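Local structure of putative molybdenum carrier protein (Syntrophus aciditrophicus SB, 3IMK) at residues A7-D20 with I129-K141. The protein is of uncertain function but may carry molybdenum, and belongs to the circularly permuted YpsA family of the SLOG superfamily. Sequence-based numbering, arbitrary orientation.
Sequences AITKIISGGQTGAD and IQVLNIAGPRAGK. With GOL (glycerol), chain B.
The backbone oxygen of Q130 is gripped by two successive amides. T9 N lies 2.9 Å from Q130 O and K10 N lies 3.3 Å from it, both on the same face of its carbonyl plane. From there strands 10-12 and 131-135 run parallel. L132 N donates to K10 O, I12 N to L132 O, and I134 N to I12 O. I11 CG2 touches I134 CD1 at 3.8 Å, on the face covered by helix 19-29. On the other face I12 lies across N133, its CG1 near N133 OD1, while N133 ND2 hydrogen-bonds to T77.

Beyond the strands the two loops meet again. T17 has OG1 between its backbone N and carbonyl carbon (chi1 61°), where it accepts from A139 N at 3.0 Å. The same hydroxyl hydrogen-bonds to E45, which also forms a salt bridge with R138. A19 N donates to P137 O at 3.3 Å, nearly straight at 165°. The CB of A19 presses on G136 CA at 3.5 Å, a tight fit.

D20, in the first turn of helix 19-29, ties the loop 13-18 back to the helix. Its OD2 accepts from Q16 N at 3.0 Å through the anti lone pair. Glycerol O2 donates to D20 OD1 and O3 to D20 OD2, and G136 N donates to glycerol O2. With an alanine in place of D20, Q16 N and the two glycerol hydroxyls would probably lose their acceptors, and the loop would be freer to move. S13 OG adds an ST turn by accepting from G15 N.

Glycine-rich loops at the C-terminal ends of adjacent central strands of a parallel sheet, with a helix following one of them, are typical of Rossmann-like folds such as SLOG; the glycerol, probably from the crystallisation liquor, is consistent with a ligand pocket here.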
loop_
_atom_site.group_PDB
_atom_site.type_symbol
_atom_site.label_atom_id
_atom_site.label_comp_id
_atom_site.label_asym_id
_atom_site.label_seq_id
_atom_site.Cartn_x
_atom_site.Cartn_y
_atom_site.Cartn_z
ATOM N N ALA A 7 -2.576 9.290 -12.487
ATOM C CA ALA A 7 -3.865 8.742 -12.846
ATOM C C ALA A 7 -4.122 7.472 -12.051
ATOM O O ALA A 7 -4.025 6.365 -12.563
ATOM C CB ALA A 7 -3.958 8.469 -14.369
ATOM N N ILE A 8 -4.442 7.630 -10.763
ATOM C CA ILE A 8 -4.654 6.480 -9.910
ATOM C C ILE A 8 -6.086 5.976 -10.085
ATOM O O ILE A 8 -7.047 6.600 -9.591
ATOM C CB ILE A 8 -4.338 6.792 -8.430
ATOM C CG1 ILE A 8 -2.925 7.334 -8.274
ATOM C CG2 ILE A 8 -4.505 5.554 -7.519
ATOM C CD1 ILE A 8 -1.811 6.456 -8.800
ATOM N N THR A 9 -6.227 4.880 -10.825
ATOM C CA THR A 9 -7.519 4.294 -11.113
ATOM C C THR A 9 -7.929 3.265 -10.097
ATOM O O THR A 9 -9.089 2.879 -10.025
ATOM C CB THR A 9 -7.512 3.651 -12.504
ATOM O OG1 THR A 9 -6.504 2.610 -12.480
ATOM C CG2 THR A 9 -7.228 4.714 -13.599
ATOM N N LYS A 10 -6.976 2.764 -9.311
ATOM C CA LYS A 10 -7.285 1.749 -8.282
ATOM C C LYS A 10 -6.157 1.693 -7.248
ATOM O O LYS A 10 -4.969 1.738 -7.628
ATOM C CB LYS A 10 -7.471 0.362 -8.901
ATOM C CG LYS A 10 -8.072 -0.716 -7.971
ATOM C CD LYS A 10 -8.244 -2.062 -8.687
ATOM C CE LYS A 10 -8.962 -3.125 -7.820
ATOM N NZ LYS A 10 -9.461 -4.422 -8.489
ATOM N N ILE A 11 -6.539 1.597 -5.971
ATOM C CA ILE A 11 -5.628 1.338 -4.856
ATOM C C ILE A 11 -5.897 -0.048 -4.365
ATOM O O ILE A 11 -7.058 -0.408 -4.155
ATOM C CB ILE A 11 -5.789 2.366 -3.733
ATOM C CG1 ILE A 11 -5.217 3.722 -4.200
ATOM C CG2 ILE A 11 -5.071 1.891 -2.428
ATOM C CD1 ILE A 11 -5.584 4.931 -3.292
ATOM N N ILE A 12 -4.847 -0.853 -4.183
ATOM C CA ILE A 12 -5.018 -2.139 -3.554
ATOM C C ILE A 12 -4.120 -2.318 -2.330
ATOM O O ILE A 12 -3.097 -1.660 -2.212
ATOM C CB ILE A 12 -4.823 -3.322 -4.545
ATOM C CG1 ILE A 12 -3.368 -3.550 -4.962
ATOM C CG2 ILE A 12 -5.699 -3.138 -5.812
ATOM C CD1 ILE A 12 -3.158 -4.903 -5.742
ATOM N N SER A 13 -4.493 -3.264 -1.466
ATOM C CA SER A 13 -3.608 -3.669 -0.386
ATOM C C SER A 13 -4.032 -5.043 0.121
ATOM O O SER A 13 -5.016 -5.601 -0.316
ATOM C CB SER A 13 -3.660 -2.674 0.758
ATOM O OG SER A 13 -4.821 -2.882 1.584
ATOM N N GLY A 14 -3.262 -5.542 1.070
ATOM C CA GLY A 14 -3.469 -6.870 1.634
ATOM C C GLY A 14 -4.381 -6.894 2.836
ATOM O O GLY A 14 -4.501 -7.924 3.468
ATOM N N GLY A 15 -5.039 -5.779 3.140
ATOM C CA GLY A 15 -6.091 -5.763 4.179
ATOM C C GLY A 15 -5.561 -5.736 5.607
ATOM O O GLY A 15 -6.395 -5.698 6.522
ATOM N N GLN A 16 -4.263 -5.797 5.838
ATOM C CA GLN A 16 -3.722 -5.839 7.217
ATOM C C GLN A 16 -4.091 -4.529 7.924
ATOM O O GLN A 16 -4.320 -3.508 7.292
ATOM C CB GLN A 16 -2.194 -6.019 7.164
ATOM C CG GLN A 16 -1.427 -6.203 8.453
ATOM C CD GLN A 16 -1.950 -7.392 9.270
ATOM O OE1 GLN A 16 -3.027 -7.302 9.863
ATOM N NE2 GLN A 16 -1.210 -8.523 9.281
ATOM N N THR A 17 -4.025 -4.530 9.257
ATOM C CA THR A 17 -4.087 -3.259 9.972
ATOM C C THR A 17 -2.848 -2.434 9.598
ATOM O O THR A 17 -1.876 -2.903 9.003
ATOM C CB THR A 17 -4.035 -3.498 11.505
ATOM O OG1 THR A 17 -2.796 -4.131 11.780
ATOM C CG2 THR A 17 -5.211 -4.404 11.960
ATOM N N GLY A 18 -2.881 -1.147 9.947
ATOM C CA GLY A 18 -1.762 -0.282 9.647
ATOM C C GLY A 18 -1.788 0.337 8.270
ATOM O O GLY A 18 -2.804 0.828 7.844
ATOM N N ALA A 19 -0.687 0.233 7.538
ATOM C CA ALA A 19 -0.609 0.826 6.212
ATOM C C ALA A 19 -1.673 0.285 5.246
ATOM O O ALA A 19 -2.316 1.063 4.526
ATOM C CB ALA A 19 0.815 0.590 5.591
ATOM N N ASP A 20 -1.844 -1.043 5.204
ATOM C CA ASP A 20 -2.807 -1.620 4.242
ATOM C C ASP A 20 -4.215 -1.016 4.468
ATOM O O ASP A 20 -4.981 -0.770 3.504
ATOM C CB ASP A 20 -2.943 -3.133 4.421
ATOM C CG ASP A 20 -1.825 -3.978 3.855
ATOM O OD1 ASP A 20 -0.856 -3.471 3.281
ATOM O OD2 ASP A 20 -1.987 -5.222 4.018
ATOM N N ILE A 129 2.051 4.495 -13.278
ATOM C CA ILE A 129 1.411 3.630 -12.305
ATOM C C ILE A 129 -0.022 4.093 -12.136
ATOM O O ILE A 129 -0.263 5.228 -11.728
ATOM C CB ILE A 129 2.158 3.683 -10.978
ATOM C CG1 ILE A 129 3.508 2.976 -11.157
ATOM C CG2 ILE A 129 1.307 2.985 -9.853
ATOM C CD1 ILE A 129 4.535 3.350 -10.115
ATOM N N GLN A 130 -0.978 3.207 -12.454
ATOM C CA GLN A 130 -2.397 3.510 -12.263
ATOM C C GLN A 130 -3.078 2.651 -11.205
ATOM O O GLN A 130 -3.931 3.133 -10.465
ATOM C CB GLN A 130 -3.108 3.382 -13.611
ATOM C CG GLN A 130 -2.648 4.379 -14.704
ATOM C CD GLN A 130 -3.534 4.386 -15.964
ATOM O OE1 GLN A 130 -4.460 3.605 -16.105
ATOM N NE2 GLN A 130 -3.208 5.258 -16.873
ATOM N N VAL A 131 -2.728 1.361 -11.152
ATOM C CA VAL A 131 -3.149 0.444 -10.109
ATOM C C VAL A 131 -1.993 0.373 -9.120
ATOM O O VAL A 131 -0.888 -0.144 -9.465
ATOM C CB VAL A 131 -3.484 -0.940 -10.651
ATOM C CG1 VAL A 131 -3.889 -1.872 -9.497
ATOM C CG2 VAL A 131 -4.629 -0.872 -11.734
ATOM N N LEU A 132 -2.204 0.998 -7.962
ATOM C CA LEU A 132 -1.176 1.170 -6.968
ATOM C C LEU A 132 -1.379 0.289 -5.765
ATOM O O LEU A 132 -2.397 0.425 -5.077
ATOM C CB LEU A 132 -1.155 2.629 -6.526
ATOM C CG LEU A 132 -0.168 3.015 -5.419
ATOM C CD1 LEU A 132 1.278 2.782 -5.848
ATOM C CD2 LEU A 132 -0.366 4.510 -5.035
ATOM N N ASN A 133 -0.435 -0.624 -5.503
ATOM C CA ASN A 133 -0.407 -1.440 -4.277
ATOM C C ASN A 133 0.291 -0.643 -3.189
ATOM O O ASN A 133 1.336 -0.060 -3.440
ATOM C CB ASN A 133 0.359 -2.711 -4.555
ATOM C CG ASN A 133 0.493 -3.639 -3.343
ATOM O OD1 ASN A 133 -0.467 -3.798 -2.581
ATOM N ND2 ASN A 133 1.632 -4.307 -3.213
ATOM N N ILE A 134 -0.333 -0.569 -2.013
ATOM C CA ILE A 134 0.223 0.175 -0.886
ATOM C C ILE A 134 0.400 -0.835 0.231
ATOM O O ILE A 134 -0.517 -1.574 0.611
ATOM C CB ILE A 134 -0.666 1.348 -0.459
ATOM C CG1 ILE A 134 -0.862 2.262 -1.664
ATOM C CG2 ILE A 134 -0.015 2.076 0.756
ATOM C CD1 ILE A 134 -1.783 3.489 -1.405
ATOM N N ALA A 135 1.600 -0.852 0.807
ATOM C CA ALA A 135 2.016 -1.805 1.825
ATOM C C ALA A 135 2.758 -1.121 2.945
ATOM O O ALA A 135 3.285 -0.029 2.819
ATOM C CB ALA A 135 2.932 -2.883 1.158
ATOM N N GLY A 136 2.878 -1.829 4.060
ATOM C CA GLY A 136 3.657 -1.356 5.190
ATOM C C GLY A 136 3.304 -2.127 6.454
ATOM O O GLY A 136 2.508 -3.090 6.425
ATOM N N PRO A 137 3.944 -1.754 7.567
ATOM C CA PRO A 137 3.760 -2.556 8.802
ATOM C C PRO A 137 2.324 -2.582 9.367
ATOM O O PRO A 137 1.504 -1.681 9.093
ATOM C CB PRO A 137 4.668 -1.885 9.831
ATOM C CG PRO A 137 5.588 -1.046 9.031
ATOM C CD PRO A 137 4.963 -0.703 7.709
ATOM N N ARG A 138 2.019 -3.645 10.094
ATOM C CA ARG A 138 0.754 -3.755 10.818
ATOM C C ARG A 138 0.749 -2.780 11.978
ATOM O O ARG A 138 1.814 -2.364 12.492
ATOM C CB ARG A 138 0.532 -5.191 11.279
ATOM C CG ARG A 138 1.531 -5.676 12.359
ATOM C CD ARG A 138 1.293 -7.136 12.622
ATOM N NE ARG A 138 2.391 -7.838 13.305
ATOM C CZ ARG A 138 2.578 -7.894 14.610
ATOM N NH1 ARG A 138 1.739 -7.317 15.441
ATOM N NH2 ARG A 138 3.597 -8.583 15.097
ATOM N N ALA A 139 -0.444 -2.431 12.436
ATOM C CA ALA A 139 -0.582 -1.460 13.530
ATOM C C ALA A 139 0.088 -1.899 14.808
ATOM O O ALA A 139 0.597 -1.072 15.576
ATOM C CB ALA A 139 -2.069 -1.148 13.785
ATOM N N GLY A 140 0.053 -3.190 15.091
ATOM C CA GLY A 140 0.743 -3.689 16.279
ATOM C C GLY A 140 2.244 -3.498 16.286
ATOM O O GLY A 140 2.889 -3.552 17.370
ATOM N N LYS A 141 2.844 -3.338 15.114
ATOM C CA LYS A 141 4.255 -3.011 15.032
ATOM C C LYS A 141 4.546 -1.493 15.015
ATOM O O LYS A 141 5.640 -1.056 15.342
ATOM C CB LYS A 141 4.912 -3.674 13.820
ATOM C CG LYS A 141 5.203 -5.191 14.019
ATOM C CD LYS A 141 6.441 -5.430 14.889
ATOM C CE LYS A 141 6.763 -6.917 15.005
ATOM N NZ LYS A 141 8.027 -7.129 15.750
HETATM C C1 GOL B . 3.361 -5.959 4.229
HETATM O O1 GOL B . 3.270 -5.682 5.609
HETATM C C2 GOL B . 1.998 -5.832 3.542
HETATM O O2 GOL B . 1.492 -4.518 3.742
HETATM C C3 GOL B . 1.004 -6.878 4.100
HETATM O O3 GOL B . -0.158 -7.019 3.270
HETATM O O HOH W 1 -0.215 7.724 -12.738
HETATM O O HOH W 2 -5.772 1.431 -14.784
HETATM O O HOH W 3 -0.409 -4.299 0.162
HETATM O O HOH W 4 -0.320 -3.019 6.640
#